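Local coordinates for protein CurF (PDB 5DP2) that probably catalyses NADPH-dependent closure of the cyclopropane ring in curacin A biosynthesis, as a cyclopropanase of the enoyl reductase family, at residues M141-A146 / A175-Q180; A154-G159 / F182-F187; V227-N232 / R252-G257. All coordinates share one frame; numbering follows the deposited sequence.

Contact 1: residues M141-A146 / A175-Q180; sequences MSFFTA and AVQLAQ. With NAP (NADP nicotinamide-adenine-dinucleotide phosphate), chain B.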
loop_
_atom_site.group_PDB
_atom_site.type_symbol
_atom_site.label_atom_id
_atom_site.label_comp_id
_atom_site.label_asym_id
_atom_site.label_seq_id
_atom_site.Cartn_x
_atom_site.Cartn_y
_atom_site.Cartn_z
ATOM N N MET A 141 -4.218 -0.808 1.486
ATOM C CA MET A 141 -2.811 -0.901 1.784
ATOM C C MET A 141 -2.162 0.488 1.841
ATOM O O MET A 141 -1.345 0.770 2.730
ATOM C CB MET A 141 -2.114 -1.826 0.798
ATOM C CG MET A 141 -0.692 -2.142 1.158
ATOM S SD MET A 141 -0.399 -2.970 2.722
ATOM C CE MET A 141 -0.812 -4.653 2.279
ATOM N N SER A 142 -2.496 1.358 0.903
ATOM C CA SER A 142 -1.818 2.659 0.838
ATOM C C SER A 142 -2.148 3.538 2.057
ATOM O O SER A 142 -1.249 4.116 2.669
ATOM C CB SER A 142 -2.133 3.365 -0.467
ATOM O OG SER A 142 -1.707 2.619 -1.592
ATOM N N PHE A 143 -3.439 3.671 2.382
ATOM C CA PHE A 143 -3.805 4.485 3.537
ATOM C C PHE A 143 -3.446 3.847 4.853
ATOM O O PHE A 143 -3.106 4.571 5.800
ATOM C CB PHE A 143 -5.285 4.897 3.523
ATOM C CG PHE A 143 -5.601 6.018 2.562
ATOM C CD1 PHE A 143 -5.494 7.340 2.977
ATOM C CD2 PHE A 143 -5.975 5.754 1.262
ATOM C CE1 PHE A 143 -5.808 8.380 2.113
ATOM C CE2 PHE A 143 -6.315 6.798 0.399
ATOM C CZ PHE A 143 -6.229 8.110 0.835
ATOM N N PHE A 144 -3.575 2.521 5.003
ATOM C CA PHE A 144 -3.238 1.927 6.290
ATOM C C PHE A 144 -1.739 2.092 6.558
ATOM O O PHE A 144 -1.327 2.383 7.685
ATOM C CB PHE A 144 -3.700 0.467 6.404
ATOM C CG PHE A 144 -5.184 0.292 6.660
ATOM C CD1 PHE A 144 -6.166 0.919 5.899
ATOM C CD2 PHE A 144 -5.614 -0.562 7.681
ATOM C CE1 PHE A 144 -7.512 0.721 6.138
ATOM C CE2 PHE A 144 -6.966 -0.765 7.924
ATOM C CZ PHE A 144 -7.910 -0.131 7.154
ATOM N N THR A 145 -0.904 1.920 5.510
ATOM C CA THR A 145 0.541 2.108 5.647
ATOM C C THR A 145 0.866 3.545 6.023
ATOM O O THR A 145 1.629 3.811 6.956
ATOM C CB THR A 145 1.224 1.731 4.319
ATOM O OG1 THR A 145 0.996 0.346 4.027
ATOM C CG2 THR A 145 2.728 1.934 4.372
ATOM N N ALA A 146 0.302 4.490 5.264
ATOM C CA ALA A 146 0.609 5.897 5.502
ATOM C C ALA A 146 0.095 6.364 6.867
ATOM O O ALA A 146 0.751 7.154 7.545
ATOM C CB ALA A 146 0.076 6.749 4.381
ATOM N N ALA A 175 -0.114 9.309 1.723
ATOM C CA ALA A 175 0.655 10.084 2.688
ATOM C C ALA A 175 0.459 11.580 2.490
ATOM O O ALA A 175 0.368 12.317 3.482
ATOM C CB ALA A 175 2.121 9.696 2.619
ATOM N N VAL A 176 0.399 12.059 1.246
ATOM C CA VAL A 176 0.149 13.491 1.035
ATOM C C VAL A 176 -1.213 13.870 1.614
ATOM O O VAL A 176 -1.341 14.869 2.326
ATOM C CB VAL A 176 0.250 13.887 -0.463
ATOM C CG1 VAL A 176 -0.238 15.312 -0.663
ATOM C CG2 VAL A 176 1.680 13.736 -0.967
ATOM N N GLN A 177 -2.247 13.096 1.299
ATOM C CA GLN A 177 -3.571 13.419 1.814
ATOM C C GLN A 177 -3.560 13.448 3.338
ATOM O O GLN A 177 -4.128 14.360 3.964
ATOM C CB GLN A 177 -4.628 12.408 1.362
ATOM C CG GLN A 177 -5.069 12.545 -0.081
ATOM C CD GLN A 177 -6.370 11.796 -0.308
ATOM O OE1 GLN A 177 -7.293 11.886 0.507
ATOM N NE2 GLN A 177 -6.464 11.092 -1.419
ATOM N N LEU A 178 -2.964 12.444 3.969
ATOM C CA LEU A 178 -2.951 12.375 5.426
ATOM C C LEU A 178 -2.111 13.488 6.047
ATOM O O LEU A 178 -2.524 14.114 7.033
ATOM C CB LEU A 178 -2.451 10.999 5.888
ATOM C CG LEU A 178 -3.506 9.917 5.814
ATOM C CD1 LEU A 178 -2.842 8.552 5.841
ATOM C CD2 LEU A 178 -4.490 10.050 6.959
ATOM N N ALA A 179 -0.928 13.747 5.493
ATOM C CA ALA A 179 -0.101 14.800 6.034
ATOM C C ALA A 179 -0.834 16.152 5.996
ATOM O O ALA A 179 -0.742 16.932 6.947
ATOM C CB ALA A 179 1.224 14.869 5.295
ATOM N N GLN A 180 -1.540 16.413 4.907
ATOM C CA GLN A 180 -2.290 17.675 4.857
ATOM C C GLN A 180 -3.497 17.676 5.782
ATOM O O GLN A 180 -3.773 18.709 6.405
ATOM C CB GLN A 180 -2.649 17.995 3.432
ATOM C CG GLN A 180 -1.384 18.143 2.613
ATOM C CD GLN A 180 -1.586 18.911 1.349
ATOM O OE1 GLN A 180 -2.550 18.705 0.616
ATOM N NE2 GLN A 180 -0.682 19.844 1.101
HETATM P PA NAP B . 4.031 3.033 -5.901
HETATM O O1A NAP B . 2.729 3.313 -6.570
HETATM O O2A NAP B . 4.580 4.019 -4.936
HETATM O O5B NAP B . 5.089 2.721 -7.057
HETATM C C5B NAP B . 6.499 2.738 -6.797
HETATM C C4B NAP B . 7.058 4.140 -6.674
HETATM O O4B NAP B . 8.462 4.050 -6.610
HETATM C C3B NAP B . 6.703 5.047 -7.815
HETATM O O3B NAP B . 5.894 6.109 -7.302
HETATM C C2B NAP B . 8.048 5.565 -8.360
HETATM O O2B NAP B . 8.181 6.942 -8.576
HETATM C C1B NAP B . 9.020 5.217 -7.250
HETATM N N9A NAP B . 10.345 4.821 -7.707
HETATM C C8A NAP B . 10.743 3.561 -8.097
HETATM N N7A NAP B . 12.049 3.564 -8.452
HETATM C C5A NAP B . 12.485 4.819 -8.276
HETATM C C6A NAP B . 13.735 5.484 -8.454
HETATM N N6A NAP B . 14.806 4.795 -8.895
HETATM N N1A NAP B . 13.810 6.777 -8.167
HETATM C C2A NAP B . 12.727 7.429 -7.731
HETATM N N3A NAP B . 11.510 6.918 -7.523
HETATM C C4A NAP B . 11.394 5.632 -7.813
HETATM O O3 NAP B . 3.963 1.602 -5.166
HETATM P PN NAP B . 3.282 1.202 -3.773
HETATM O O1N NAP B . 2.669 -0.132 -3.954
HETATM O O2N NAP B . 2.431 2.326 -3.258
HETATM O O5D NAP B . 4.544 1.012 -2.866
HETATM C C5D NAP B . 5.350 2.167 -2.540
HETATM C C4D NAP B . 6.722 1.705 -1.989
HETATM O O4D NAP B . 6.547 1.360 -0.639
HETATM C C3D NAP B . 7.295 0.451 -2.660
HETATM O O3D NAP B . 8.724 0.513 -2.563
HETATM C C2D NAP B . 6.718 -0.670 -1.833
HETATM O O2D NAP B . 7.544 -1.835 -1.917
HETATM C C1D NAP B . 6.698 -0.058 -0.458
HETATM N N1N NAP B . 5.629 -0.412 0.502
HETATM C C2N NAP B . 5.962 -0.859 1.734
HETATM C C3N NAP B . 5.005 -1.194 2.688
HETATM C C7N NAP B . 5.427 -1.679 4.032
HETATM O O7N NAP B . 4.538 -2.137 4.717
HETATM N N7N NAP B . 6.733 -1.570 4.396
HETATM C C4N NAP B . 3.651 -1.062 2.362
HETATM C C5N NAP B . 3.333 -0.598 1.092
HETATM C C6N NAP B . 4.334 -0.272 0.169
HETATM P P2B NAP B . 7.538 7.728 -9.811
HETATM O O1X NAP B . 6.030 7.708 -9.600
HETATM O O2X NAP B . 8.140 9.098 -9.673
HETATM O O3X NAP B . 7.947 6.992 -11.063
#

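Contact 2: residues A154-G159 / F182-F187; sequences AKVQPG and FGSEVF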
loop_
_atom_site.group_PDB
_atom_site.type_symbol
_atom_site.label_atom_id
_atom_site.label_comp_id
_atom_site.label_asym_id
_atom_site.label_seq_id
_atom_site.Cartn_x
_atom_site.Cartn_y
_atom_site.Cartn_z
ATOM N N ALA A 154 5.203 8.234 13.737
ATOM C CA ALA A 154 5.822 9.555 13.734
ATOM C C ALA A 154 5.046 10.627 14.485
ATOM O O ALA A 154 5.630 11.639 14.850
ATOM C CB ALA A 154 6.105 10.010 12.335
ATOM N N LYS A 155 3.735 10.450 14.631
ATOM C CA LYS A 155 2.888 11.407 15.365
ATOM C C LYS A 155 3.010 12.823 14.778
ATOM O O LYS A 155 3.275 13.792 15.482
ATOM C CB LYS A 155 3.188 11.358 16.870
ATOM C CG LYS A 155 2.983 9.959 17.454
ATOM C CD LYS A 155 3.281 9.878 18.928
ATOM C CE LYS A 155 3.161 8.465 19.458
ATOM N NZ LYS A 155 3.556 8.404 20.887
ATOM N N VAL A 156 2.751 12.952 13.488
ATOM C CA VAL A 156 2.812 14.254 12.798
ATOM C C VAL A 156 1.865 15.264 13.474
ATOM O O VAL A 156 0.697 14.948 13.725
ATOM C CB VAL A 156 2.412 14.101 11.311
ATOM C CG1 VAL A 156 2.222 15.465 10.631
ATOM C CG2 VAL A 156 3.461 13.323 10.544
ATOM N N GLN A 157 2.369 16.468 13.689
ATOM C CA GLN A 157 1.646 17.562 14.315
ATOM C C GLN A 157 1.420 18.701 13.318
ATOM O O GLN A 157 2.213 18.890 12.389
ATOM C CB GLN A 157 2.441 18.105 15.520
ATOM C CG GLN A 157 2.719 17.074 16.597
ATOM C CD GLN A 157 1.452 16.557 17.206
ATOM O OE1 GLN A 157 0.656 17.332 17.733
ATOM N NE2 GLN A 157 1.251 15.251 17.153
ATOM N N PRO A 158 0.403 19.554 13.570
ATOM C CA PRO A 158 0.203 20.705 12.700
ATOM C C PRO A 158 1.443 21.583 12.641
ATOM O O PRO A 158 2.103 21.822 13.661
ATOM C CB PRO A 158 -0.973 21.430 13.348
ATOM C CG PRO A 158 -1.711 20.354 14.094
ATOM C CD PRO A 158 -0.647 19.430 14.599
ATOM N N GLY A 159 1.751 22.040 11.442
ATOM C CA GLY A 159 2.867 22.941 11.221
ATOM C C GLY A 159 4.201 22.274 10.936
ATOM O O GLY A 159 5.152 22.951 10.518
ATOM N N PHE A 182 -3.521 16.319 8.655
ATOM C CA PHE A 182 -2.918 16.571 9.953
ATOM C C PHE A 182 -2.329 17.978 10.061
ATOM O O PHE A 182 -1.796 18.324 11.134
ATOM C CB PHE A 182 -1.806 15.538 10.233
ATOM C CG PHE A 182 -2.272 14.129 10.386
ATOM C CD1 PHE A 182 -3.391 13.823 11.111
ATOM C CD2 PHE A 182 -1.548 13.091 9.804
ATOM C CE1 PHE A 182 -3.804 12.515 11.236
ATOM C CE2 PHE A 182 -1.950 11.778 9.944
ATOM C CZ PHE A 182 -3.092 11.518 10.637
ATOM N N GLY A 183 -2.445 18.810 9.019
ATOM C CA GLY A 183 -2.015 20.189 9.107
ATOM C C GLY A 183 -0.528 20.402 8.939
ATOM O O GLY A 183 -0.005 21.450 9.321
ATOM N N SER A 184 0.164 19.442 8.320
ATOM C CA SER A 184 1.595 19.567 8.126
ATOM C C SER A 184 1.898 20.175 6.744
ATOM O O SER A 184 1.031 20.247 5.867
ATOM C CB SER A 184 2.296 18.252 8.386
ATOM O OG SER A 184 2.001 17.308 7.451
ATOM N N GLU A 185 3.147 20.657 6.607
ATOM C CA GLU A 185 3.670 21.261 5.376
ATOM C C GLU A 185 4.383 20.172 4.553
ATOM O O GLU A 185 5.424 19.662 4.970
ATOM C CB GLU A 185 4.628 22.391 5.676
ATOM C CG GLU A 185 5.033 23.096 4.403
ATOM C CD GLU A 185 5.995 24.251 4.587
ATOM O OE1 GLU A 185 6.601 24.370 5.680
ATOM O OE2 GLU A 185 6.173 25.004 3.611
ATOM N N VAL A 186 3.799 19.819 3.413
ATOM C CA VAL A 186 4.323 18.746 2.581
ATOM C C VAL A 186 5.410 19.264 1.624
ATOM O O VAL A 186 5.203 20.233 0.891
ATOM C CB VAL A 186 3.192 18.069 1.768
ATOM C CG1 VAL A 186 3.746 17.126 0.711
ATOM C CG2 VAL A 186 2.263 17.321 2.706
ATOM N N PHE A 187 6.519 18.540 1.610
ATOM C CA PHE A 187 7.560 18.646 0.602
ATOM C C PHE A 187 7.520 17.308 -0.138
ATOM O O PHE A 187 7.577 16.267 0.494
ATOM C CB PHE A 187 8.926 18.846 1.259
ATOM C CG PHE A 187 9.091 20.151 1.995
ATOM C CD1 PHE A 187 8.422 20.414 3.184
ATOM C CD2 PHE A 187 9.941 21.119 1.517
ATOM C CE1 PHE A 187 8.569 21.599 3.850
ATOM C CE2 PHE A 187 10.096 22.316 2.184
ATOM C CZ PHE A 187 9.410 22.560 3.357
HETATM O O HOH W 1 -1.588 16.674 13.375
HETATM O O HOH W 2 6.095 24.650 8.368
#

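Contact 3: residues V227-N232 / R252-G257; sequences VDVIFN and RYIEIG. With NAP (NADP nicotinamide-adenine-dinucleotide phosphate), chain B.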
loop_
_atom_site.group_PDB
_atom_site.type_symbol
_atom_site.label_atom_id
_atom_site.label_comp_id
_atom_site.label_asym_id
_atom_site.label_seq_id
_atom_site.Cartn_x
_atom_site.Cartn_y
_atom_site.Cartn_z
ATOM N N VAL A 227 13.883 18.812 7.667
ATOM C CA VAL A 227 12.478 18.440 7.812
ATOM C C VAL A 227 12.276 17.606 9.083
ATOM O O VAL A 227 13.169 16.896 9.581
ATOM C CB VAL A 227 11.948 17.690 6.575
ATOM C CG1 VAL A 227 11.891 18.623 5.372
ATOM C CG2 VAL A 227 12.755 16.445 6.271
ATOM N N ASP A 228 11.068 17.702 9.627
ATOM C CA ASP A 228 10.739 17.011 10.876
ATOM C C ASP A 228 10.437 15.517 10.708
ATOM O O ASP A 228 10.694 14.743 11.630
ATOM C CB ASP A 228 9.559 17.697 11.564
ATOM C CG ASP A 228 9.845 19.165 11.841
ATOM O OD1 ASP A 228 10.804 19.429 12.577
ATOM O OD2 ASP A 228 9.129 20.019 11.269
ATOM N N VAL A 229 9.866 15.153 9.560
ATOM C CA VAL A 229 9.462 13.778 9.283
ATOM C C VAL A 229 9.819 13.506 7.828
ATOM O O VAL A 229 9.562 14.339 6.951
ATOM C CB VAL A 229 7.948 13.572 9.509
ATOM C CG1 VAL A 229 7.518 12.145 9.194
ATOM C CG2 VAL A 229 7.544 13.938 10.933
ATOM N N ILE A 230 10.344 12.294 7.576
ATOM C CA ILE A 230 10.520 11.786 6.216
ATOM C C ILE A 230 9.716 10.489 6.100
ATOM O O ILE A 230 9.825 9.613 6.963
ATOM C CB ILE A 230 12.008 11.547 5.880
ATOM C CG1 ILE A 230 12.774 12.870 5.918
ATOM C CG2 ILE A 230 12.133 10.873 4.525
ATOM C CD1 ILE A 230 14.271 12.732 5.746
ATOM N N PHE A 231 8.936 10.388 5.026
ATOM C CA PHE A 231 8.198 9.174 4.668
ATOM C C PHE A 231 8.852 8.641 3.396
ATOM O O PHE A 231 8.644 9.191 2.306
ATOM C CB PHE A 231 6.720 9.515 4.458
ATOM C CG PHE A 231 5.844 8.315 4.191
ATOM C CD1 PHE A 231 5.281 7.607 5.239
ATOM C CD2 PHE A 231 5.539 7.913 2.907
ATOM C CE1 PHE A 231 4.462 6.510 5.012
ATOM C CE2 PHE A 231 4.708 6.824 2.686
ATOM C CZ PHE A 231 4.183 6.120 3.738
ATOM N N ASN A 232 9.685 7.604 3.558
ATOM C CA ASN A 232 10.545 7.140 2.478
ATOM C C ASN A 232 10.253 5.702 2.078
ATOM O O ASN A 232 9.926 4.867 2.916
ATOM C CB ASN A 232 12.009 7.211 2.899
ATOM C CG ASN A 232 12.954 6.972 1.723
ATOM O OD1 ASN A 232 12.701 7.497 0.623
ATOM N ND2 ASN A 232 14.002 6.184 1.924
ATOM N N ARG A 252 12.025 12.398 12.620
ATOM C CA ARG A 252 11.487 11.050 12.562
ATOM C C ARG A 252 11.578 10.528 11.129
ATOM O O ARG A 252 11.043 11.128 10.199
ATOM C CB ARG A 252 10.061 11.000 13.102
ATOM C CG ARG A 252 9.954 11.415 14.579
ATOM C CD ARG A 252 9.569 12.868 14.809
ATOM N NE ARG A 252 8.149 13.078 14.557
ATOM C CZ ARG A 252 7.581 14.283 14.440
ATOM N NH1 ARG A 252 8.317 15.383 14.397
ATOM N NH2 ARG A 252 6.274 14.359 14.317
ATOM N N TYR A 253 12.253 9.383 10.988
ATOM C CA TYR A 253 12.529 8.753 9.698
ATOM C C TYR A 253 11.679 7.502 9.573
ATOM O O TYR A 253 11.969 6.504 10.237
ATOM C CB TYR A 253 14.041 8.463 9.616
ATOM C CG TYR A 253 14.538 7.643 8.476
ATOM C CD1 TYR A 253 13.826 7.453 7.313
ATOM C CD2 TYR A 253 15.761 6.955 8.612
ATOM C CE1 TYR A 253 14.273 6.576 6.318
ATOM C CE2 TYR A 253 16.214 6.089 7.639
ATOM C CZ TYR A 253 15.465 5.892 6.502
ATOM O OH TYR A 253 15.879 4.962 5.581
ATOM N N ILE A 254 10.645 7.587 8.744
ATOM C CA ILE A 254 9.769 6.458 8.453
ATOM C C ILE A 254 10.292 5.783 7.197
ATOM O O ILE A 254 10.441 6.416 6.147
ATOM C CB ILE A 254 8.322 6.906 8.215
ATOM C CG1 ILE A 254 7.771 7.776 9.356
ATOM C CG2 ILE A 254 7.452 5.692 7.976
ATOM C CD1 ILE A 254 6.571 8.568 8.892
ATOM N N GLU A 255 10.564 4.466 7.295
ATOM C CA GLU A 255 11.086 3.711 6.157
ATOM C C GLU A 255 10.142 2.556 5.849
ATOM O O GLU A 255 9.983 1.635 6.701
ATOM C CB GLU A 255 12.506 3.204 6.427
ATOM C CG GLU A 255 13.131 2.468 5.236
ATOM C CD GLU A 255 13.174 3.333 3.975
ATOM O OE1 GLU A 255 13.983 4.298 3.972
ATOM O OE2 GLU A 255 12.414 3.085 3.021
ATOM N N ILE A 256 9.545 2.599 4.665
ATOM C CA ILE A 256 8.687 1.505 4.220
ATOM C C ILE A 256 9.349 0.666 3.130
ATOM O O ILE A 256 8.809 -0.378 2.767
ATOM C CB ILE A 256 7.276 1.970 3.803
ATOM C CG1 ILE A 256 7.263 2.783 2.506
ATOM C CG2 ILE A 256 6.621 2.739 4.955
ATOM C CD1 ILE A 256 5.877 3.096 1.972
ATOM N N GLY A 257 10.494 1.087 2.597
ATOM C CA GLY A 257 11.213 0.190 1.710
ATOM C C GLY A 257 11.738 -0.988 2.530
ATOM O O GLY A 257 11.990 -0.846 3.728
HETATM P PA NAP B . 4.031 3.033 -5.901
HETATM O O1A NAP B . 2.729 3.313 -6.570
HETATM O O2A NAP B . 4.580 4.019 -4.936
HETATM O O5B NAP B . 5.089 2.721 -7.057
HETATM C C5B NAP B . 6.499 2.738 -6.797
HETATM C C4B NAP B . 7.058 4.140 -6.674
HETATM O O4B NAP B . 8.462 4.050 -6.610
HETATM C C3B NAP B . 6.703 5.047 -7.815
HETATM O O3B NAP B . 5.894 6.109 -7.302
HETATM C C2B NAP B . 8.048 5.565 -8.360
HETATM O O2B NAP B . 8.181 6.942 -8.576
HETATM C C1B NAP B . 9.020 5.217 -7.250
HETATM N N9A NAP B . 10.345 4.821 -7.707
HETATM C C8A NAP B . 10.743 3.561 -8.097
HETATM N N7A NAP B . 12.049 3.564 -8.452
HETATM C C5A NAP B . 12.485 4.819 -8.276
HETATM C C6A NAP B . 13.735 5.484 -8.454
HETATM N N6A NAP B . 14.806 4.795 -8.895
HETATM N N1A NAP B . 13.810 6.777 -8.167
HETATM C C2A NAP B . 12.727 7.429 -7.731
HETATM N N3A NAP B . 11.510 6.918 -7.523
HETATM C C4A NAP B . 11.394 5.632 -7.813
HETATM O O3 NAP B . 3.963 1.602 -5.166
HETATM P PN NAP B . 3.282 1.202 -3.773
HETATM O O1N NAP B . 2.669 -0.132 -3.954
HETATM O O2N NAP B . 2.431 2.326 -3.258
HETATM O O5D NAP B . 4.544 1.012 -2.866
HETATM C C5D NAP B . 5.350 2.167 -2.540
HETATM C C4D NAP B . 6.722 1.705 -1.989
HETATM O O4D NAP B . 6.547 1.360 -0.639
HETATM C C3D NAP B . 7.295 0.451 -2.660
HETATM O O3D NAP B . 8.724 0.513 -2.563
HETATM C C2D NAP B . 6.718 -0.670 -1.833
HETATM O O2D NAP B . 7.544 -1.835 -1.917
HETATM C C1D NAP B . 6.698 -0.058 -0.458
HETATM N N1N NAP B . 5.629 -0.412 0.502
HETATM C C2N NAP B . 5.962 -0.859 1.734
HETATM C C3N NAP B . 5.005 -1.194 2.688
HETATM C C7N NAP B . 5.427 -1.679 4.032
HETATM O O7N NAP B . 4.538 -2.137 4.717
HETATM N N7N NAP B . 6.733 -1.570 4.396
HETATM C C4N NAP B . 3.651 -1.062 2.362
HETATM C C5N NAP B . 3.333 -0.598 1.092
HETATM C C6N NAP B . 4.334 -0.272 0.169
HETATM P P2B NAP B . 7.538 7.728 -9.811
HETATM O O1X NAP B . 6.030 7.708 -9.600
HETATM O O2X NAP B . 8.140 9.098 -9.673
HETATM O O3X NAP B . 7.947 6.992 -11.063
#

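Contact 1: residues M141-A146 / A175-Q180
F143 presents the corner of its ring to the amide of Q177 on the neighbouring helix. CZ lies 3.7 Å from Q177 NE2, which sits at the edge of the ring near its plane, and Q177 CD meets the same edge. Ring and amide planes stand 80° apart, so the two flat groups meet without stacking. CG of F143 is set beside its own backbone N, anti to the carbonyl carbon (chi1 -77°); although the first bond of the side chain does not point at the other helix, CZ at the far end of the ring reaches Q177. The amide is held from beyond the pair as well, since Q177 OE1 accepts a hydrogen bond from K309 N. L178 approaches the same ring obliquely, its CD1 4.1 Å from F143 CD1, and that methyl also packs 3.7 Å from A146 CB. An alanine suits this place: A146 CB points at the other helix and lies 4.0 Å from A175 CB, two methyls where the CA atoms approach most closely.

T145, on a different side of helix 141-146, serves the cofactor. Its OG1 donates to M141 O (2.7 Å), one turn back, on the opposite face of that carbonyl from the helical N-H of T145. Held this way, OG1 stands 3.4 Å from C4N of the nicotinamide, with CG2 packed against the same carbon. An alanine here would probably open a gap beside C4N and deprive M141 O of its side-chain donor.

The short helical segments run at 45° to each other. A174 of helix 170-181 touches S142, F143 and A146, while the F143 ring meets F303 of helix 290-305 edge-to-face. F144 packs on that same helix, and T145 rests on M281 of helix 281-287.

Contact 2: residues A154-G159 / F182-F187
G159 N donates to G183 O in the one direct hydrogen bond between the segments, 2.8 Å long and nearly straight at 170°. The donor stands above the carbonyl plane, tilted 44° out of it. Weaker polar contacts flank it: P158 CA lies 3.5 Å from F182 O and equally far from G183 O, so a C-H of the proline faces two successive carbonyls. Water adds two bridges. One molecule donates to both V156 O and F182 O, the other to G159 O and to E185 OE1, tying the loop to the start of the strand.

Apolar packing occupies the inner side. In the conformer described, V156 CG1 approaches S184 CB at 3.6 Å and also touches F182 CB; a single methyl of the valine thus touches both residues. The F182 ring extends onward to Y147 of helix 140-153. S184 keeps its hydroxyl between the backbone N and the carbonyl carbon (chi1 68°), and OG is hydrogen-bonded to A179 O in the preceding helix, a polar tie that suits a serine at this turn.

Backbone shape explains the glycines. G183 has positive phi and ends helix 170-181 with a Schellman motif, and any side chain on it would press on P158 CB. At the backbone angles of G159 a CB would be jammed against the carbonyl O of P158. Within the loop, Q157 NE2 donates back to K155 O at 3.0 Å, from above the carbonyl plane, just where K155 with its positive phi ends helix 140-153.

The arrangement belongs to the first beta-alpha-beta crossover of the Rossmann fold: the loop 154-159 enters strand 161-164, and the turn closing helix 170-181 enters the adjacent parallel strand 185-190.

Contact 3: residues V227-N232 / R252-G257
N232 and E255 lie side by side, and N232 ND2 donates to E255 OE1 at 2.8 Å on the syn lone pair of that oxygen. The amide and carboxylate planes are 78° apart. On its anti lone pair OE1 also accepts from Y253 OH (2.6 Å), while OE2 takes the backbone N-H of G257; three donors therefore fix the carboxylate. Its chain reaches back to them by a bend at chi2 (57°). N232 ND2 also bonds L234 O.

On the other face of the sheet, V229 CG2 sits 3.5 Å above the centre of the R252 guanidinium, a methyl against a flat cation. That group is positioned by a salt bridge to E160 and a hydrogen bond to A154 O. I254 CD1 packs on V229 CG1 at 3.7 Å, and F231 leans against I254 and I256.

The backbones pair in parallel: R252, I254 and I256 donate N-H to D228, I230 and N232 O, while I230 and N232 donate back to R252 and I254 O; the bond from I256 N to N232 O is 2.9 Å and practically straight. That final bond probably helps to place I256, whose O accepts from the carboxamide N7N of NADP at 2.9 Å, its side chain lying against the nicotinamide ribose.

Strand 161-164 pairs with the far edge of 227-232, Y253 meets Y276 of strand 275-278, and helix 239-245 packs over I230, N232 and Y253.

From the N terminus, helix 140-153 supplies the first side of contact 1, and its exit loop 154-159 the first side of contact 2. After strand 161-164, helix 170-181 closes contact 1, and the turn into strand 185-190 closes contact 2, so the two contacts cross along the chain. Contact 3 comes later, in series, closing the connection through helix 239-245 between two adjacent parallel strands. All three meet in space: S184 ties back to A179, R252 reaches A154, and F231 packs against A146 and A175. Contacts 1 and 3 both touch NADP, whereas contact 2 joins the first crossover of the nucleotide-binding sheet at the surface.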